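PDB 3DDM: putative mandelate racemase/muconate lactonizing enzyme from Bordetella bronchiseptica, which is of unknown function but belongs to the mandelate racemase/muconate lactonizing enzyme family, pairing an enolase-type N-terminal domain with a TIM-barrel-like C-terminal domain. Local coordinates for residues P135-L140 and S319-A324; N188-R193 and G223-D228; V15-F20 and V41-E46; A206-D211 and L234-P239; E56-F61 and P307-A312. The protein carries 1 engineered substitution. All coordinates share one frame; numbering follows the deposited sequence.

Contact 1 (P135-L140 and S319-A324); sequences PLWAWL and SAHLLA
Trp137 and His321 meet rim to rim: the planes of the indole and imidazole differ by 17° and neither lies over the face of the other, the five-membered ring centroids being 5.7 Å apart. His321 ND1 sits at the indole edge, while one indole face carries Pro135 CG and Ala138 CB, both offset toward the rim. The indole reaches this place with CG between the backbone N and the carbonyl carbon (chi1 72°), and its NE1 bonds to Gly363 O. At the imidazole edge, Trp137 N donates to His321 ND1 at 3.0 Å, bent to 136° at the hydrogen and tilted out of the ring plane. Pro135 is the N-cap of helix 136-139, so this N-H belongs to the first turn and is satisfied by a side chain. The other ring nitrogen, NE2, bonds weakly to Leu368 O. Leu136 CB lies obliquely to the imidazole, 3.6 Å from His321 ND1. Apolar contacts flank the bond: Trp137 CB is 3.9 Å from Ala324 CB, and Leu140 CD1 is 4.1 Å from Leu322 CD1. Short helix 136-139 is thereby docked on helix 313-325, which follows strand 304-309 of the TIM-barrel-like fold, a buried helix-to-helix join between the two family regions.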
# COMPACT_ATOMS: atom_id res chain seq x y z
N PRO A 135 -26.42 11.52 -18.98
CA PRO A 135 -25.13 10.91 -19.27
C PRO A 135 -24.18 11.55 -18.25
O PRO A 135 -24.31 12.73 -17.92
CB PRO A 135 -24.86 11.37 -20.70
CG PRO A 135 -25.54 12.69 -20.78
CD PRO A 135 -26.85 12.40 -20.08
N LEU A 136 -23.23 10.77 -17.73
CA LEU A 136 -22.31 11.29 -16.73
C LEU A 136 -21.71 12.65 -17.11
O LEU A 136 -21.60 13.54 -16.26
CB LEU A 136 -21.20 10.27 -16.46
CG LEU A 136 -20.89 9.88 -15.00
CD1 LEU A 136 -21.65 10.76 -14.01
CD2 LEU A 136 -21.25 8.42 -14.78
N TRP A 137 -21.34 12.84 -18.36
CA TRP A 137 -20.76 14.12 -18.75
C TRP A 137 -21.69 15.32 -18.46
O TRP A 137 -21.24 16.38 -18.03
CB TRP A 137 -20.34 14.11 -20.22
CG TRP A 137 -21.46 14.13 -21.23
CD1 TRP A 137 -21.99 13.06 -21.91
CD2 TRP A 137 -22.15 15.29 -21.72
NE1 TRP A 137 -22.94 13.49 -22.80
CE2 TRP A 137 -23.06 14.85 -22.71
CE3 TRP A 137 -22.07 16.66 -21.42
CZ2 TRP A 137 -23.90 15.74 -23.40
CZ3 TRP A 137 -22.91 17.54 -22.12
CH2 TRP A 137 -23.81 17.07 -23.09
N ALA A 138 -22.99 15.15 -18.69
CA ALA A 138 -23.95 16.22 -18.45
C ALA A 138 -24.12 16.45 -16.96
O ALA A 138 -24.18 17.59 -16.49
CB ALA A 138 -25.29 15.88 -19.09
N TRP A 139 -24.21 15.35 -16.21
CA TRP A 139 -24.35 15.37 -14.76
C TRP A 139 -23.18 16.16 -14.13
O TRP A 139 -23.38 16.98 -13.23
CB TRP A 139 -24.34 13.94 -14.26
CG TRP A 139 -24.65 13.78 -12.82
CD1 TRP A 139 -25.88 13.74 -12.26
CD2 TRP A 139 -23.72 13.50 -11.77
NE1 TRP A 139 -25.79 13.44 -10.92
CE2 TRP A 139 -24.46 13.29 -10.60
CE3 TRP A 139 -22.32 13.40 -11.72
CZ2 TRP A 139 -23.86 12.98 -9.37
CZ3 TRP A 139 -21.72 13.09 -10.49
CH2 TRP A 139 -22.49 12.88 -9.33
N LEU A 140 -21.97 15.89 -14.59
CA LEU A 140 -20.78 16.57 -14.09
C LEU A 140 -20.78 18.05 -14.52
O LEU A 140 -19.78 18.76 -14.33
CB LEU A 140 -19.52 15.89 -14.62
CG LEU A 140 -19.30 14.44 -14.17
CD1 LEU A 140 -18.21 13.78 -15.02
CD2 LEU A 140 -18.93 14.43 -12.70
N SER A 319 -13.57 7.93 -17.75
CA SER A 319 -12.59 8.98 -18.03
C SER A 319 -13.03 9.86 -19.19
O SER A 319 -12.81 11.08 -19.17
CB SER A 319 -11.23 8.36 -18.35
OG SER A 319 -10.79 7.58 -17.26
N ALA A 320 -13.66 9.26 -20.20
CA ALA A 320 -14.12 10.01 -21.35
C ALA A 320 -15.18 11.03 -20.89
O ALA A 320 -15.20 12.18 -21.33
CB ALA A 320 -14.71 9.08 -22.39
N HIS A 321 -16.04 10.60 -19.97
CA HIS A 321 -17.06 11.50 -19.48
C HIS A 321 -16.47 12.67 -18.71
O HIS A 321 -16.91 13.82 -18.89
CB HIS A 321 -18.04 10.74 -18.62
CG HIS A 321 -19.03 9.97 -19.43
ND1 HIS A 321 -20.18 10.54 -19.93
CD2 HIS A 321 -19.00 8.70 -19.91
CE1 HIS A 321 -20.81 9.66 -20.69
NE2 HIS A 321 -20.12 8.54 -20.69
N LEU A 322 -15.48 12.40 -17.86
CA LEU A 322 -14.88 13.48 -17.10
C LEU A 322 -14.22 14.48 -18.05
O LEU A 322 -14.43 15.68 -17.91
CB LEU A 322 -13.85 12.94 -16.10
CG LEU A 322 -13.24 14.03 -15.22
CD1 LEU A 322 -14.33 14.98 -14.73
CD2 LEU A 322 -12.53 13.41 -14.05
N LEU A 323 -13.46 13.99 -19.02
CA LEU A 323 -12.80 14.88 -19.98
C LEU A 323 -13.81 15.73 -20.75
O LEU A 323 -13.52 16.87 -21.11
CB LEU A 323 -11.95 14.09 -20.97
CG LEU A 323 -11.29 14.96 -22.06
CD1 LEU A 323 -10.42 16.05 -21.42
CD2 LEU A 323 -10.47 14.08 -22.98
N ALA A 324 -14.98 15.17 -21.03
CA ALA A 324 -16.00 15.90 -21.76
C ALA A 324 -16.53 17.02 -20.86
O ALA A 324 -16.80 18.13 -21.32
CB ALA A 324 -17.13 14.96 -22.19

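Contact 2 (N188-R193 and G223-D228); sequences NALHVR and GPAQLD
Arg193, on helix 182-196 of the TIM-barrel-like fold, reaches Ala225 and Gln226 in the loop that leads from helix 212-222 into strand 229-231. Within the repeating beta-alpha-beta pattern, the contact therefore links a helix to the next helix-to-strand connection along the barrel. Apolar packing comes from the preceding turn of helix 182-196. Leu190 CD2 lies 3.5 Å from Pro224 CG, the two side chains passing at a slant, and 4.0 Å from Ala225 CB. Ala189 CB adds a second methyl to that small cluster, 4.1 Å from Ala225 CB. The polar part rests on Arg193 alone. Its CG is anti to the backbone N (chi1 168°), and the chain then bends at chi2 and chi3, which sets NE beside the loop backbone; the guanidinium edge meets Ala225 O. Arg193 NH2 makes two weak bonds, to Ala225 O at 3.3 Å and to Gln226 O at 3.2 Å, while NH1 is bonded to Thr200 O, just ahead of strand 202-205; the one guanidinium thus grips two connections. The straighter bond runs from Arg193 NE to Ala225 O at 2.8 Å and 166°: the oxygen lies in the guanidinium plane, yet NE stands 35° above the plane of the carbonyl.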
# COMPACT_ATOMS: atom_id res chain seq x y z
N ASN A 188 13.51 6.11 -32.07
CA ASN A 188 12.07 5.89 -32.20
C ASN A 188 11.34 7.22 -32.24
O ASN A 188 10.55 7.48 -33.15
CB ASN A 188 11.53 5.08 -31.02
CG ASN A 188 11.99 3.64 -31.04
OD1 ASN A 188 12.42 3.12 -32.08
ND2 ASN A 188 11.89 2.96 -29.89
N ALA A 189 11.61 8.06 -31.25
CA ALA A 189 10.98 9.37 -31.15
C ALA A 189 11.05 10.14 -32.46
O ALA A 189 10.04 10.57 -32.99
CB ALA A 189 11.62 10.18 -30.03
N LEU A 190 12.26 10.29 -32.98
CA LEU A 190 12.47 11.03 -34.22
C LEU A 190 11.92 10.30 -35.44
O LEU A 190 11.36 10.92 -36.34
CB LEU A 190 13.97 11.32 -34.41
CG LEU A 190 14.67 12.08 -33.28
CD1 LEU A 190 16.11 12.32 -33.66
CD2 LEU A 190 13.97 13.41 -33.01
N HIS A 191 12.07 8.98 -35.47
CA HIS A 191 11.58 8.20 -36.60
C HIS A 191 10.05 8.36 -36.74
O HIS A 191 9.54 8.69 -37.81
CB HIS A 191 11.95 6.73 -36.42
CG HIS A 191 11.60 5.86 -37.59
ND1 HIS A 191 12.16 6.04 -38.84
CD2 HIS A 191 10.72 4.84 -37.72
CE1 HIS A 191 11.64 5.17 -39.68
NE2 HIS A 191 10.76 4.43 -39.03
N VAL A 192 9.34 8.14 -35.64
CA VAL A 192 7.89 8.27 -35.64
C VAL A 192 7.45 9.69 -35.98
O VAL A 192 6.36 9.88 -36.52
CB VAL A 192 7.30 7.88 -34.27
CG1 VAL A 192 5.79 8.05 -34.27
CG2 VAL A 192 7.67 6.45 -33.93
N ARG A 193 8.28 10.68 -35.66
CA ARG A 193 7.92 12.06 -35.97
C ARG A 193 7.98 12.26 -37.48
O ARG A 193 7.12 12.93 -38.06
CB ARG A 193 8.88 13.04 -35.29
CG ARG A 193 8.75 14.48 -35.79
CD ARG A 193 7.30 14.96 -35.79
NE ARG A 193 6.79 15.22 -34.45
CZ ARG A 193 5.50 15.33 -34.15
NH1 ARG A 193 4.59 15.19 -35.11
NH2 ARG A 193 5.12 15.58 -32.91
N GLY A 223 13.90 16.81 -27.81
CA GLY A 223 13.44 18.09 -28.33
C GLY A 223 13.02 18.10 -29.79
O GLY A 223 11.91 18.53 -30.10
N PRO A 224 13.88 17.65 -30.72
CA PRO A 224 13.56 17.62 -32.15
C PRO A 224 12.32 16.82 -32.56
O PRO A 224 11.81 16.99 -33.67
CB PRO A 224 14.85 17.07 -32.77
CG PRO A 224 15.47 16.29 -31.67
CD PRO A 224 15.25 17.18 -30.48
N ALA A 225 11.83 15.96 -31.67
CA ALA A 225 10.64 15.17 -31.97
C ALA A 225 9.39 16.03 -31.79
O ALA A 225 8.29 15.64 -32.18
CB ALA A 225 10.57 13.96 -31.06
N GLN A 226 9.57 17.21 -31.21
CA GLN A 226 8.46 18.14 -30.98
C GLN A 226 7.30 17.48 -30.22
O GLN A 226 6.15 17.54 -30.64
CB GLN A 226 7.96 18.68 -32.32
CG GLN A 226 9.01 19.48 -33.09
CD GLN A 226 9.49 20.72 -32.32
OE1 GLN A 226 8.69 21.57 -31.93
NE2 GLN A 226 10.80 20.82 -32.11
N LEU A 227 7.62 16.87 -29.08
CA LEU A 227 6.61 16.20 -28.26
C LEU A 227 5.67 17.18 -27.58
O LEU A 227 6.05 18.31 -27.29
CB LEU A 227 7.30 15.33 -27.21
CG LEU A 227 8.31 14.30 -27.74
CD1 LEU A 227 8.88 13.53 -26.57
CD2 LEU A 227 7.63 13.35 -28.72
N ASP A 228 4.44 16.76 -27.33
CA ASP A 228 3.46 17.60 -26.66
C ASP A 228 3.73 17.60 -25.17
O ASP A 228 3.37 18.54 -24.46
CB ASP A 228 2.04 17.10 -26.93
CG ASP A 228 1.44 17.68 -28.20
OD1 ASP A 228 2.18 17.81 -29.20
OD2 ASP A 228 0.22 17.98 -28.19

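Contact 3 (V15-F20 and V41-E46); sequences VRAHVF and VLVEVE
Glu44 CG sits between its backbone N and carbonyl carbon (chi1 61°), and the chain runs on extended, while His18 CG lies beside its own N, anti to the carbonyl carbon. The two side chains approach each other on the sheet face that also bears Arg16 and Leu42; the rotation of the imidazole is doubtful, so no bond is claimed. Phe20 CE1 meets Leu42 CD1 at 4.1 Å. The strands run antiparallel, their axes at 159°. Arg16 with Glu44 and His18 with Leu42 are hydrogen-bonded pairs: Glu44 N to Arg16 O is 3.0 Å and His18 N to Leu42 O is 2.9 Å. The non-hydrogen-bonded pairs that alternate with them send small side chains to the other face, as where Ala17 CB is 4.0 Å from Val43 CG1 and Val15 CG2 is 4.2 Å from Val45 CG1. Helices 65-81 and 110-131 pack on this valine-rich face, helix 374-380 touches His18 and Phe20, and strand 52-56 adds to the other side of strand 37-46, completing a three-stranded antiparallel sheet.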
# COMPACT_ATOMS: atom_id res chain seq x y z
N VAL A 15 -23.33 -4.12 -2.39
CA VAL A 15 -22.14 -3.72 -3.12
C VAL A 15 -21.31 -4.95 -3.48
O VAL A 15 -20.76 -5.62 -2.61
CB VAL A 15 -21.26 -2.77 -2.27
CG1 VAL A 15 -20.03 -2.37 -3.05
CG2 VAL A 15 -22.07 -1.55 -1.86
N ARG A 16 -21.21 -5.25 -4.77
CA ARG A 16 -20.45 -6.42 -5.20
C ARG A 16 -19.31 -6.09 -6.13
O ARG A 16 -19.37 -5.12 -6.90
CB ARG A 16 -21.38 -7.44 -5.87
CG ARG A 16 -22.60 -7.78 -5.05
CD ARG A 16 -23.36 -8.99 -5.59
NE ARG A 16 -22.61 -10.24 -5.44
CZ ARG A 16 -23.14 -11.46 -5.55
NH1 ARG A 16 -24.44 -11.60 -5.82
NH2 ARG A 16 -22.37 -12.53 -5.39
N ALA A 17 -18.25 -6.89 -6.06
CA ALA A 17 -17.08 -6.70 -6.91
C ALA A 17 -16.87 -7.96 -7.73
O ALA A 17 -16.97 -9.07 -7.22
CB ALA A 17 -15.86 -6.44 -6.05
N HIS A 18 -16.59 -7.79 -9.02
CA HIS A 18 -16.37 -8.93 -9.90
C HIS A 18 -15.00 -8.81 -10.52
O HIS A 18 -14.63 -7.75 -11.03
CB HIS A 18 -17.42 -8.98 -11.00
CG HIS A 18 -18.81 -8.81 -10.50
ND1 HIS A 18 -19.45 -7.59 -10.48
CD2 HIS A 18 -19.67 -9.70 -9.94
CE1 HIS A 18 -20.64 -7.73 -9.92
NE2 HIS A 18 -20.80 -8.99 -9.58
N VAL A 19 -14.24 -9.89 -10.47
CA VAL A 19 -12.90 -9.90 -11.03
C VAL A 19 -12.87 -10.67 -12.34
O VAL A 19 -13.56 -11.67 -12.50
CB VAL A 19 -11.89 -10.54 -10.07
CG1 VAL A 19 -10.49 -10.45 -10.65
CG2 VAL A 19 -11.96 -9.86 -8.70
N PHE A 20 -12.07 -10.18 -13.29
CA PHE A 20 -11.93 -10.81 -14.59
C PHE A 20 -10.47 -10.81 -14.97
O PHE A 20 -9.74 -9.86 -14.66
CB PHE A 20 -12.72 -10.05 -15.65
CG PHE A 20 -14.19 -10.08 -15.43
CD1 PHE A 20 -14.82 -9.07 -14.73
CD2 PHE A 20 -14.94 -11.15 -15.89
CE1 PHE A 20 -16.19 -9.12 -14.47
CE2 PHE A 20 -16.31 -11.22 -15.64
CZ PHE A 20 -16.93 -10.20 -14.93
N VAL A 41 -11.44 -5.22 -12.32
CA VAL A 41 -12.34 -5.34 -11.18
C VAL A 41 -13.46 -4.35 -11.39
O VAL A 41 -13.26 -3.14 -11.34
CB VAL A 41 -11.64 -5.03 -9.84
CG1 VAL A 41 -12.64 -5.11 -8.70
CG2 VAL A 41 -10.52 -6.01 -9.59
N LEU A 42 -14.65 -4.87 -11.67
CA LEU A 42 -15.82 -4.02 -11.89
C LEU A 42 -16.66 -4.05 -10.62
O LEU A 42 -16.79 -5.09 -9.96
CB LEU A 42 -16.63 -4.54 -13.08
CG LEU A 42 -15.89 -4.69 -14.42
CD1 LEU A 42 -16.86 -5.16 -15.51
CD2 LEU A 42 -15.24 -3.37 -14.83
N VAL A 43 -17.21 -2.90 -10.24
CA VAL A 43 -18.03 -2.85 -9.04
C VAL A 43 -19.42 -2.33 -9.37
O VAL A 43 -19.58 -1.46 -10.24
CB VAL A 43 -17.39 -1.96 -7.95
CG1 VAL A 43 -16.20 -2.67 -7.35
CG2 VAL A 43 -16.95 -0.63 -8.56
N GLU A 44 -20.41 -2.89 -8.70
CA GLU A 44 -21.79 -2.48 -8.90
C GLU A 44 -22.43 -2.17 -7.57
O GLU A 44 -22.46 -3.02 -6.69
CB GLU A 44 -22.60 -3.56 -9.62
CG GLU A 44 -22.70 -4.88 -8.87
CD GLU A 44 -23.71 -5.84 -9.50
OE1 GLU A 44 -24.86 -5.43 -9.73
OE2 GLU A 44 -23.35 -7.01 -9.76
N VAL A 45 -22.90 -0.95 -7.41
CA VAL A 45 -23.56 -0.55 -6.18
C VAL A 45 -25.06 -0.49 -6.40
O VAL A 45 -25.54 0.26 -7.25
CB VAL A 45 -23.11 0.83 -5.71
CG1 VAL A 45 -23.91 1.23 -4.47
CG2 VAL A 45 -21.61 0.82 -5.41
N GLU A 46 -25.82 -1.29 -5.65
CA GLU A 46 -27.26 -1.29 -5.78
C GLU A 46 -27.90 -0.36 -4.75
O GLU A 46 -27.60 -0.41 -3.56
CB GLU A 46 -27.85 -2.68 -5.62
CG GLU A 46 -29.31 -2.73 -6.05
CD GLU A 46 -29.97 -4.05 -5.77
OE1 GLU A 46 -29.37 -5.10 -6.11
OE2 GLU A 46 -31.10 -4.06 -5.22

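Contact 4 (A206-D211 and L234-P239); sequences ANQGWD and LRADRP
Gln208 and Arg235 bring two irregular loops together, their CA atoms 4.2 Å apart, neither segment being helix or strand. Gln208 has left-handed backbone angles (phi 57°, psi 32°), as does Asn207 before it, two successive left-handed residues that redirect the chain after strand 202-205. The opposing loop folds into a type I beta turn from Arg235 to Arg238. Between them the aliphatic part of Gln208 lies against backbone: its CB and CG are each 3.5 Å from Arg235 CA, and CG is also 3.5 Å from Leu234 O. A water ties the same loops together, donating to Gln208 O at 2.6 Å and accepting from Arg235 NE at 2.9 Å; it lies in the plane of the guanidinium, at its edge. Further along, Leu234 CD2 comes within 3.7 Å of Trp210 O and packs beside the carbonyl carbon of Asp211. Asp211 itself caps helix 212-222 through OD1 to Arg214 N. Both loops follow barrel strands, 202-205 and 229-231, and lead into helices 212-222 and 240-249. Leu234 packs on Ala215 of the first helix and Leu246 of the second, while Gln208 and Ala236 also touch Ile105 of the second subunit.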
# COMPACT_ATOMS: atom_id res chain seq x y z
N ALA A 206 8.05 7.86 -19.81
CA ALA A 206 9.22 7.15 -19.28
C ALA A 206 8.94 6.29 -18.04
O ALA A 206 9.81 5.55 -17.59
CB ALA A 206 10.32 8.16 -18.97
N ASN A 207 7.73 6.39 -17.50
CA ASN A 207 7.32 5.63 -16.32
C ASN A 207 8.29 5.72 -15.15
O ASN A 207 8.66 4.71 -14.56
CB ASN A 207 7.12 4.15 -16.68
CG ASN A 207 5.91 3.93 -17.58
OD1 ASN A 207 6.00 4.10 -18.80
ND2 ASN A 207 4.78 3.56 -16.98
N GLN A 208 8.71 6.93 -14.81
CA GLN A 208 9.62 7.10 -13.69
C GLN A 208 10.92 6.31 -13.86
O GLN A 208 11.51 5.87 -12.88
CB GLN A 208 8.95 6.63 -12.40
CG GLN A 208 7.61 7.26 -12.11
CD GLN A 208 6.91 6.59 -10.96
OE1 GLN A 208 6.49 5.44 -11.06
NE2 GLN A 208 6.79 7.29 -9.85
N GLY A 209 11.37 6.13 -15.10
CA GLY A 209 12.57 5.33 -15.31
C GLY A 209 13.90 6.05 -15.33
O GLY A 209 14.94 5.41 -15.50
N TRP A 210 13.89 7.36 -15.13
CA TRP A 210 15.14 8.12 -15.15
C TRP A 210 15.41 8.89 -13.87
O TRP A 210 14.50 9.13 -13.07
CB TRP A 210 15.12 9.16 -16.28
CG TRP A 210 14.91 8.65 -17.67
CD1 TRP A 210 15.46 7.53 -18.23
CD2 TRP A 210 14.18 9.31 -18.71
NE1 TRP A 210 15.12 7.46 -19.57
CE2 TRP A 210 14.34 8.54 -19.89
CE3 TRP A 210 13.42 10.49 -18.76
CZ2 TRP A 210 13.76 8.91 -21.10
CZ3 TRP A 210 12.84 10.85 -19.98
CH2 TRP A 210 13.02 10.06 -21.13
N ASP A 211 16.68 9.26 -13.67
CA ASP A 211 17.04 10.09 -12.53
C ASP A 211 17.20 11.49 -13.16
O ASP A 211 17.15 11.63 -14.38
CB ASP A 211 18.33 9.61 -11.84
CG ASP A 211 19.56 9.67 -12.74
OD1 ASP A 211 19.55 10.39 -13.76
OD2 ASP A 211 20.56 8.99 -12.38
N LEU A 234 10.64 11.38 -14.13
CA LEU A 234 11.24 11.08 -12.84
C LEU A 234 10.22 10.37 -11.97
O LEU A 234 9.03 10.42 -12.26
CB LEU A 234 11.63 12.37 -12.11
CG LEU A 234 12.57 13.38 -12.72
CD1 LEU A 234 12.63 14.58 -11.78
CD2 LEU A 234 13.94 12.77 -12.94
N ARG A 235 10.68 9.73 -10.90
CA ARG A 235 9.76 9.06 -9.99
C ARG A 235 8.90 10.13 -9.30
O ARG A 235 9.38 11.22 -8.98
CB ARG A 235 10.52 8.29 -8.92
CG ARG A 235 11.44 7.21 -9.43
CD ARG A 235 12.07 6.44 -8.27
NE ARG A 235 12.94 5.36 -8.74
CZ ARG A 235 13.51 4.45 -7.95
NH1 ARG A 235 13.30 4.49 -6.64
NH2 ARG A 235 14.28 3.51 -8.48
N ALA A 236 7.63 9.82 -9.09
CA ALA A 236 6.69 10.74 -8.44
C ALA A 236 7.19 11.16 -7.06
O ALA A 236 6.76 12.17 -6.51
CB ALA A 236 5.32 10.06 -8.33
N ASP A 237 8.12 10.36 -6.53
CA ASP A 237 8.75 10.55 -5.22
C ASP A 237 9.66 11.77 -5.15
O ASP A 237 9.65 12.49 -4.16
CB ASP A 237 9.61 9.32 -4.88
CG ASP A 237 8.91 8.36 -3.95
OD1 ASP A 237 7.80 8.69 -3.48
OD2 ASP A 237 9.48 7.27 -3.67
N ARG A 238 10.47 11.96 -6.18
CA ARG A 238 11.41 13.07 -6.25
C ARG A 238 10.93 14.38 -5.63
O ARG A 238 9.77 14.75 -5.76
CB ARG A 238 11.81 13.32 -7.70
CG ARG A 238 12.58 12.19 -8.33
CD ARG A 238 13.91 12.02 -7.64
NE ARG A 238 13.80 11.14 -6.49
CZ ARG A 238 14.64 11.16 -5.46
NH1 ARG A 238 15.65 12.02 -5.45
NH2 ARG A 238 14.49 10.30 -4.46
N PRO A 239 11.84 15.10 -4.94
CA PRO A 239 11.50 16.38 -4.30
C PRO A 239 11.16 17.43 -5.36
O PRO A 239 11.61 17.34 -6.51
CB PRO A 239 12.78 16.73 -3.52
CG PRO A 239 13.40 15.39 -3.25
CD PRO A 239 13.21 14.68 -4.57
O HOH W 1 13.72 5.36 -11.58

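Contact 5 (E56-F61 and P307-A312); sequences EVWCNF and PHYLGA
Glu56 OE2 accepts two hydrogen bonds from the segment 307-312. Ala312 N donates to Glu56 OE2 at 2.7 Å and 144°, meeting the syn lone pair. Tyr309 OH donates to Glu56 OE2 at 2.8 Å, from 44° above the carboxylate plane. Carboxylate and phenol planes stand 77° apart, with OE2 at the edge of the ring. Ala312 is the N-cap of helix 313-325 and OE1 bonds to Gly315 N, so that both carboxylate oxygens accept backbone N-H groups at the start of that helix. The next layer holds the phenol: a water donates to Tyr309 OH at 3.0 Å and accepts from Cys59 N at 3.1 Å, so the hydroxyl accepts from the water and donates to Glu56. Trp58 CD1 lies 4.0 Å from Tyr309 CE1, and the indole is in turn in cation-pi contact with Lys284. Over one face of the Tyr309 ring lies Gly311 N, nearer the rim than the centre. Farther out, Asn60 ND2 is 4.2 Å from Leu310 CB. The loop after strand 52-56 is thus fastened to the end of barrel strand 304-309, as in the enolase superfamily, where the N-terminal domain covers the C-terminal ends of the barrel strands and the active site lies beneath it.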
# COMPACT_ATOMS: atom_id res chain seq x y z
N GLU A 56 -15.24 0.97 -11.89
CA GLU A 56 -14.06 0.13 -12.08
C GLU A 56 -12.99 0.51 -11.07
O GLU A 56 -12.82 1.68 -10.74
CB GLU A 56 -13.50 0.29 -13.50
CG GLU A 56 -12.46 -0.77 -13.85
CD GLU A 56 -12.07 -0.80 -15.33
OE1 GLU A 56 -12.96 -0.67 -16.20
OE2 GLU A 56 -10.87 -0.99 -15.63
N VAL A 57 -12.27 -0.48 -10.55
CA VAL A 57 -11.21 -0.20 -9.61
C VAL A 57 -9.89 -0.51 -10.29
O VAL A 57 -9.65 -1.64 -10.70
CB VAL A 57 -11.32 -1.06 -8.33
CG1 VAL A 57 -10.14 -0.77 -7.41
CG2 VAL A 57 -12.63 -0.78 -7.62
N TRP A 58 -9.04 0.51 -10.42
CA TRP A 58 -7.73 0.35 -11.05
C TRP A 58 -7.04 -0.88 -10.46
O TRP A 58 -7.07 -1.10 -9.24
CB TRP A 58 -6.87 1.58 -10.79
CG TRP A 58 -5.54 1.53 -11.47
CD1 TRP A 58 -5.26 1.91 -12.75
CD2 TRP A 58 -4.31 1.02 -10.92
NE1 TRP A 58 -3.93 1.67 -13.03
CE2 TRP A 58 -3.33 1.13 -11.93
CE3 TRP A 58 -3.95 0.49 -9.67
CZ2 TRP A 58 -2.00 0.72 -11.73
CZ3 TRP A 58 -2.64 0.08 -9.48
CH2 TRP A 58 -1.68 0.20 -10.50
N CYS A 59 -6.40 -1.67 -11.31
CA CYS A 59 -5.72 -2.85 -10.80
C CYS A 59 -4.69 -3.43 -11.76
O CYS A 59 -4.45 -4.63 -11.76
CB CYS A 59 -6.74 -3.94 -10.45
SG CYS A 59 -7.48 -4.77 -11.87
N ASN A 60 -4.05 -2.59 -12.56
CA ASN A 60 -3.07 -3.13 -13.49
C ASN A 60 -1.88 -3.77 -12.79
O ASN A 60 -1.45 -4.84 -13.18
CB ASN A 60 -2.59 -2.05 -14.47
CG ASN A 60 -3.63 -1.74 -15.54
OD1 ASN A 60 -4.13 -2.64 -16.21
ND2 ASN A 60 -3.95 -0.46 -15.69
N PHE A 61 -1.37 -3.12 -11.75
CA PHE A 61 -0.24 -3.66 -11.01
C PHE A 61 -0.55 -3.72 -9.51
O PHE A 61 -1.32 -2.90 -9.00
CB PHE A 61 1.02 -2.81 -11.23
CG PHE A 61 1.36 -2.59 -12.67
CD1 PHE A 61 0.98 -1.40 -13.31
CD2 PHE A 61 2.05 -3.55 -13.40
CE1 PHE A 61 1.29 -1.19 -14.66
CE2 PHE A 61 2.36 -3.35 -14.75
CZ PHE A 61 1.98 -2.16 -15.38
N PRO A 307 -6.39 13.03 -19.29
CA PRO A 307 -6.49 11.72 -18.63
C PRO A 307 -6.21 10.56 -19.59
O PRO A 307 -6.17 10.73 -20.81
CB PRO A 307 -7.93 11.72 -18.12
CG PRO A 307 -8.66 12.46 -19.19
CD PRO A 307 -7.72 13.61 -19.53
N HIS A 308 -6.01 9.37 -19.03
CA HIS A 308 -5.77 8.18 -19.82
C HIS A 308 -6.06 6.99 -18.93
O HIS A 308 -5.74 7.00 -17.75
CB HIS A 308 -4.31 8.11 -20.33
CG HIS A 308 -3.28 8.05 -19.25
ND1 HIS A 308 -3.16 6.98 -18.38
CD2 HIS A 308 -2.33 8.94 -18.87
CE1 HIS A 308 -2.19 7.21 -17.52
NE2 HIS A 308 -1.66 8.39 -17.80
N TYR A 309 -6.69 5.97 -19.50
CA TYR A 309 -7.01 4.79 -18.73
C TYR A 309 -6.55 3.55 -19.49
O TYR A 309 -6.97 3.32 -20.63
CB TYR A 309 -8.51 4.73 -18.43
CG TYR A 309 -8.81 3.73 -17.35
CD1 TYR A 309 -8.31 3.92 -16.06
CD2 TYR A 309 -9.42 2.52 -17.65
CE1 TYR A 309 -8.38 2.91 -15.10
CE2 TYR A 309 -9.51 1.51 -16.70
CZ TYR A 309 -8.98 1.71 -15.43
OH TYR A 309 -8.96 0.69 -14.51
N LEU A 310 -5.67 2.76 -18.87
CA LEU A 310 -5.16 1.56 -19.52
C LEU A 310 -5.81 0.29 -18.94
O LEU A 310 -5.28 -0.82 -19.07
CB LEU A 310 -3.63 1.47 -19.40
CG LEU A 310 -2.67 2.61 -19.80
CD1 LEU A 310 -3.16 3.34 -21.06
CD2 LEU A 310 -2.53 3.59 -18.65
N GLY A 311 -6.96 0.44 -18.29
CA GLY A 311 -7.62 -0.72 -17.73
C GLY A 311 -8.72 -1.20 -18.66
O GLY A 311 -8.57 -1.16 -19.88
N ALA A 312 -9.83 -1.65 -18.08
CA ALA A 312 -10.97 -2.15 -18.85
C ALA A 312 -11.86 -1.01 -19.33
O ALA A 312 -11.60 0.16 -19.04
CB ALA A 312 -11.77 -3.13 -18.00
O HOH W 2 -6.77 -1.31 -14.38

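In the fold
Contact 5 is the junction of the set. It touches contact 3, whose centre is about 14 Å from its own, where Val41 O and Val57 N are 2.9 Å apart in a probable hydrogen bond. It also touches contact 1, whose centre is about 17 Å away, where Ser319 OG packs 3.8 Å from Tyr309 CB. Contacts 1 and 5 join the two family regions, through helix 313-325 and the strand ahead of it, while contact 3 builds the N-terminal sheet. Contacts 2 and 4 belong wholly to the barrel region, their centres about 21 Å apart. Contact 4 approaches contact 5 to about 6 Å between nearest atoms; both involve loops following barrel strands, where superfamily active sites usually lie.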